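Local coordinates for protein PTHB1 (Homo sapiens, PDB 4YD8) that forms part of the BBSome, a coat complex thought to sort specific membrane proteins to the primary cilium and required for ciliogenesis, at residues E207-Q212 against L237-T242. Sequence-based numbering, arbitrary orientation.
Sequences ESYKYQ and LVVDWT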
ATOM      1  N   GLU A 207       4.566 -13.698 -11.754  1.00 26.96           N
ATOM      2  CA  GLU A 207       3.611 -14.055 -12.798  1.00 27.22           C
ATOM      3  C   GLU A 207       2.717 -12.885 -13.159  1.00 25.36           C
ATOM      4  O   GLU A 207       2.283 -12.141 -12.282  1.00 27.62           O
ATOM      5  CB  GLU A 207       2.750 -15.232 -12.341  1.00 27.44           C
ATOM      6  CG  GLU A 207       3.557 -16.419 -11.884  1.00 31.24           C
ATOM      7  CD  GLU A 207       2.696 -17.586 -11.478  1.00 33.54           C
ATOM      8  OE1 GLU A 207       1.517 -17.363 -11.128  1.00 38.31           O
ATOM      9  OE2 GLU A 207       3.195 -18.736 -11.519  1.00 34.68           O
ATOM     10  N   SER A 208       2.447 -12.728 -14.449  1.00 25.60           N
ATOM     11  CA  SER A 208       1.580 -11.660 -14.922  1.00 28.13           C
ATOM     12  C   SER A 208       0.411 -12.273 -15.687  1.00 27.92           C
ATOM     13  O   SER A 208       0.616 -13.047 -16.617  1.00 31.25           O
ATOM     14  CB  SER A 208       2.347 -10.689 -15.819  1.00 29.19           C
ATOM     15  OG  SER A 208       1.516  -9.640 -16.295  1.00 30.60           O
ATOM     16  N   TYR A 209      -0.805 -11.912 -15.288  1.00 27.18           N
ATOM     17  CA  TYR A 209      -2.021 -12.402 -15.931  1.00 30.54           C
ATOM     18  C   TYR A 209      -2.821 -11.255 -16.536  1.00 33.90           C
ATOM     19  O   TYR A 209      -3.199 -10.332 -15.825  1.00 28.05           O
ATOM     20  CB  TYR A 209      -2.909 -13.137 -14.924  1.00 33.36           C
ATOM     21  CG  TYR A 209      -2.282 -14.369 -14.336  1.00 30.84           C
ATOM     22  CD1 TYR A 209      -1.522 -14.296 -13.176  1.00 30.19           C
ATOM     23  CD2 TYR A 209      -2.448 -15.614 -14.942  1.00 32.71           C
ATOM     24  CE1 TYR A 209      -0.937 -15.424 -12.628  1.00 34.56           C
ATOM     25  CE2 TYR A 209      -1.860 -16.756 -14.400  1.00 37.53           C
ATOM     26  CZ  TYR A 209      -1.104 -16.647 -13.239  1.00 36.29           C
ATOM     27  OH  TYR A 209      -0.513 -17.758 -12.675  1.00 39.39           O
ATOM     28  N   LYS A 210      -3.097 -11.324 -17.833  1.00 32.67           N
ATOM     29  CA  LYS A 210      -3.922 -10.319 -18.496  0.52 35.27           C
ATOM     30  C   LYS A 210      -5.346 -10.337 -17.961  1.00 36.34           C
ATOM     31  O   LYS A 210      -5.948 -11.409 -17.815  1.00 33.77           O
ATOM     32  CB  LYS A 210      -3.938 -10.541 -20.010  0.52 38.76           C
ATOM     33  CG  LYS A 210      -2.584 -10.392 -20.682  0.52 41.82           C
ATOM     34  CD  LYS A 210      -2.676  -9.508 -21.921  0.52 46.25           C
ATOM     35  CE  LYS A 210      -2.460  -8.027 -21.585  0.52 43.49           C
ATOM     36  NZ  LYS A 210      -3.585  -7.371 -20.839  0.52 37.99           N
ATOM     37  N   TYR A 211      -5.887  -9.154 -17.669  1.00 30.91           N
ATOM     38  CA  TYR A 211      -7.251  -9.053 -17.161  1.00 32.17           C
ATOM     39  C   TYR A 211      -8.286  -9.718 -18.074  1.00 34.50           C
ATOM     40  O   TYR A 211      -9.168 -10.443 -17.601  1.00 38.90           O
ATOM     41  CB  TYR A 211      -7.652  -7.593 -16.956  1.00 31.46           C
ATOM     42  CG  TYR A 211      -9.073  -7.460 -16.464  1.00 33.03           C
ATOM     43  CD1 TYR A 211      -9.400  -7.798 -15.158  1.00 35.19           C
ATOM     44  CD2 TYR A 211     -10.082  -7.008 -17.297  1.00 34.55           C
ATOM     45  CE1 TYR A 211     -10.685  -7.686 -14.692  1.00 34.64           C
ATOM     46  CE2 TYR A 211     -11.384  -6.890 -16.833  1.00 44.06           C
ATOM     47  CZ  TYR A 211     -11.674  -7.232 -15.525  1.00 38.38           C
ATOM     48  OH  TYR A 211     -12.954  -7.126 -15.045  1.00 50.04           O
ATOM     49  N   GLN A 212      -8.192  -9.468 -19.376  1.00 34.99           N
ATOM     50  CA  GLN A 212      -9.193 -10.015 -20.293  1.00 38.44           C
ATOM     51  C   GLN A 212      -9.073 -11.530 -20.413  1.00 43.52           C
ATOM     52  O   GLN A 212     -10.080 -12.218 -20.564  1.00 46.55           O
ATOM     53  CB  GLN A 212      -9.093  -9.363 -21.673  1.00 47.09           C
ATOM     54  CG  GLN A 212      -9.406  -7.859 -21.671  1.00 57.24           C
ATOM     55  CD  GLN A 212     -10.844  -7.527 -21.265  1.00 62.94           C
ATOM     56  OE1 GLN A 212     -11.726  -8.391 -21.259  1.00 65.98           O
ATOM     57  NE2 GLN A 212     -11.080  -6.264 -20.927  1.00 59.57           N
ATOM     58  N   LEU A 237      -7.074 -20.706 -17.657  1.00 70.11           N
ATOM     59  CA  LEU A 237      -6.339 -19.491 -17.337  1.00 63.14           C
ATOM     60  C   LEU A 237      -4.844 -19.686 -17.581  1.00 66.41           C
ATOM     61  O   LEU A 237      -4.207 -20.519 -16.937  1.00 69.55           O
ATOM     62  CB  LEU A 237      -6.591 -19.077 -15.888  1.00 57.06           C
ATOM     63  CG  LEU A 237      -5.806 -17.859 -15.406  1.00 55.75           C
ATOM     64  CD1 LEU A 237      -6.105 -16.637 -16.261  1.00 52.50           C
ATOM     65  CD2 LEU A 237      -6.123 -17.586 -13.949  1.00 58.13           C
ATOM     66  N   VAL A 238      -4.285 -18.916 -18.512  1.00 57.21           N
ATOM     67  CA  VAL A 238      -2.869 -19.037 -18.823  1.00 52.82           C
ATOM     68  C   VAL A 238      -2.102 -17.767 -18.437  1.00 47.58           C
ATOM     69  O   VAL A 238      -2.587 -16.645 -18.584  1.00 46.56           O
ATOM     70  CB  VAL A 238      -2.647 -19.363 -20.322  1.00 63.36           C
ATOM     71  CG1 VAL A 238      -3.102 -18.214 -21.208  1.00 59.91           C
ATOM     72  CG2 VAL A 238      -1.189 -19.725 -20.591  1.00 64.53           C
ATOM     73  N   VAL A 239      -0.903 -17.959 -17.912  1.00 35.96           N
ATOM     74  CA  VAL A 239      -0.068 -16.833 -17.524  1.00 35.09           C
ATOM     75  C   VAL A 239       0.395 -16.113 -18.794  1.00 39.32           C
ATOM     76  O   VAL A 239       0.534 -16.736 -19.847  1.00 40.83           O
ATOM     77  CB  VAL A 239       1.127 -17.314 -16.673  1.00 43.18           C
ATOM     78  CG1 VAL A 239       2.210 -17.926 -17.552  1.00 48.73           C
ATOM     79  CG2 VAL A 239       1.676 -16.194 -15.850  1.00 37.23           C
ATOM     80  N   ASP A 240       0.588 -14.801 -18.713  1.00 38.13           N
ATOM     81  CA  ASP A 240       1.084 -14.035 -19.853  1.00 42.76           C
ATOM     82  C   ASP A 240       2.606 -14.154 -19.938  1.00 41.33           C
ATOM     83  O   ASP A 240       3.169 -14.501 -20.983  1.00 40.59           O
ATOM     84  CB  ASP A 240       0.665 -12.564 -19.739  1.00 43.86           C
ATOM     85  CG  ASP A 240       0.879 -11.795 -21.029  1.00 48.91           C
ATOM     86  OD1 ASP A 240       0.595 -12.354 -22.105  1.00 55.81           O
ATOM     87  OD2 ASP A 240       1.321 -10.629 -20.966  1.00 51.70           O
ATOM     88  N   TRP A 241       3.270 -13.868 -18.824  1.00 33.27           N
ATOM     89  CA  TRP A 241       4.695 -14.137 -18.712  1.00 34.18           C
ATOM     90  C   TRP A 241       5.054 -14.502 -17.276  1.00 33.99           C
ATOM     91  O   TRP A 241       4.296 -14.255 -16.349  1.00 29.24           O
ATOM     92  CB  TRP A 241       5.538 -12.935 -19.195  1.00 31.32           C
ATOM     93  CG  TRP A 241       5.272 -11.592 -18.526  1.00 32.70           C
ATOM     94  CD1 TRP A 241       4.568 -10.541 -19.048  1.00 32.29           C
ATOM     95  CD2 TRP A 241       5.754 -11.149 -17.245  1.00 28.26           C
ATOM     96  NE1 TRP A 241       4.566  -9.489 -18.169  1.00 34.14           N
ATOM     97  CE2 TRP A 241       5.294  -9.831 -17.061  1.00 26.21           C
ATOM     98  CE3 TRP A 241       6.519 -11.744 -16.236  1.00 26.21           C
ATOM     99  CZ2 TRP A 241       5.558  -9.099 -15.903  1.00 28.01           C
ATOM    100  CZ3 TRP A 241       6.791 -11.015 -15.089  1.00 29.27           C
ATOM    101  CH2 TRP A 241       6.310  -9.700 -14.933  1.00 30.25           C
ATOM    102  N   THR A 242       6.224 -15.105 -17.111  1.00 32.74           N
ATOM    103  CA  THR A 242       6.690 -15.486 -15.794  0.51 30.38           C
ATOM    104  C   THR A 242       8.199 -15.229 -15.693  1.00 30.00           C
ATOM    105  O   THR A 242       8.907 -15.226 -16.701  1.00 34.71           O
ATOM    106  CB  THR A 242       6.339 -16.970 -15.493  0.51 34.95           C
ATOM    107  OG1 THR A 242       6.531 -17.254 -14.103  0.51 32.62           O
ATOM    108  CG2 THR A 242       7.168 -17.919 -16.347  0.51 42.08           C
TER
HETATM  109  O   HOH W   1       5.159 -19.585 -13.219  1.00 39.90           O
HETATM  110  O   HOH W   2       0.906  -9.218 -18.859  1.00 41.90           O
HETATM  111  O   HOH W   3      -2.695 -13.780 -19.395  1.00 34.71           O
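Ser208 and Trp241 meet as an antiparallel hydrogen-bonded pair, and their contact is a compact example of a beta bulge at the edge of a sheet. Ser208 N donates to Trp241 O at 3.1 Å, while the Ser208 carbonyl turns to the preceding residue, Asp240 N donating to Ser208 O at 2.7 Å. Two residues thus face one. On the same side of the sheet, the indole of Trp241 folds over Ser208, its CG lying between backbone N and carbonyl carbon (chi1 56°). Ser208 CB sits over the face of the five-membered ring in a CH-pi contact, 3.5 Å from its centroid and displaced toward the rim. Ser208 OG stands anti to the backbone N and shares a water with Asp240 OD2, a solvent-mediated tie that adds to the two backbone bonds.

Tyr209 works the other side. Val239 CG2 lies over one face of its ring, 4.0 Å from the centroid, and Leu237 CD1 approaches Tyr209 CD2 obliquely, at 4.0 Å. Tyr209 OH donates to Glu207 OE1 at 2.6 Å, coming from above the carboxylate plane, and Glu207 OE2 continues through a water to Thr242 OG1. An alanine in place of Tyr209 would probably open a gap beside Val239 and Leu237 and leave the Glu207 carboxylate without its phenol donor, freer to turn. Another water links Lys210 N to Val238 O beyond the bulge, while Lys210 NZ turns to Thr194 O.

Strand 241-244 is the last of four antiparallel strands, paired with 205-210 after a long excursion through helix 211-216. The arrangement is a classic beta bulge on the outer strand 241-244 of one blade of the N-terminal seven-bladed beta-propeller.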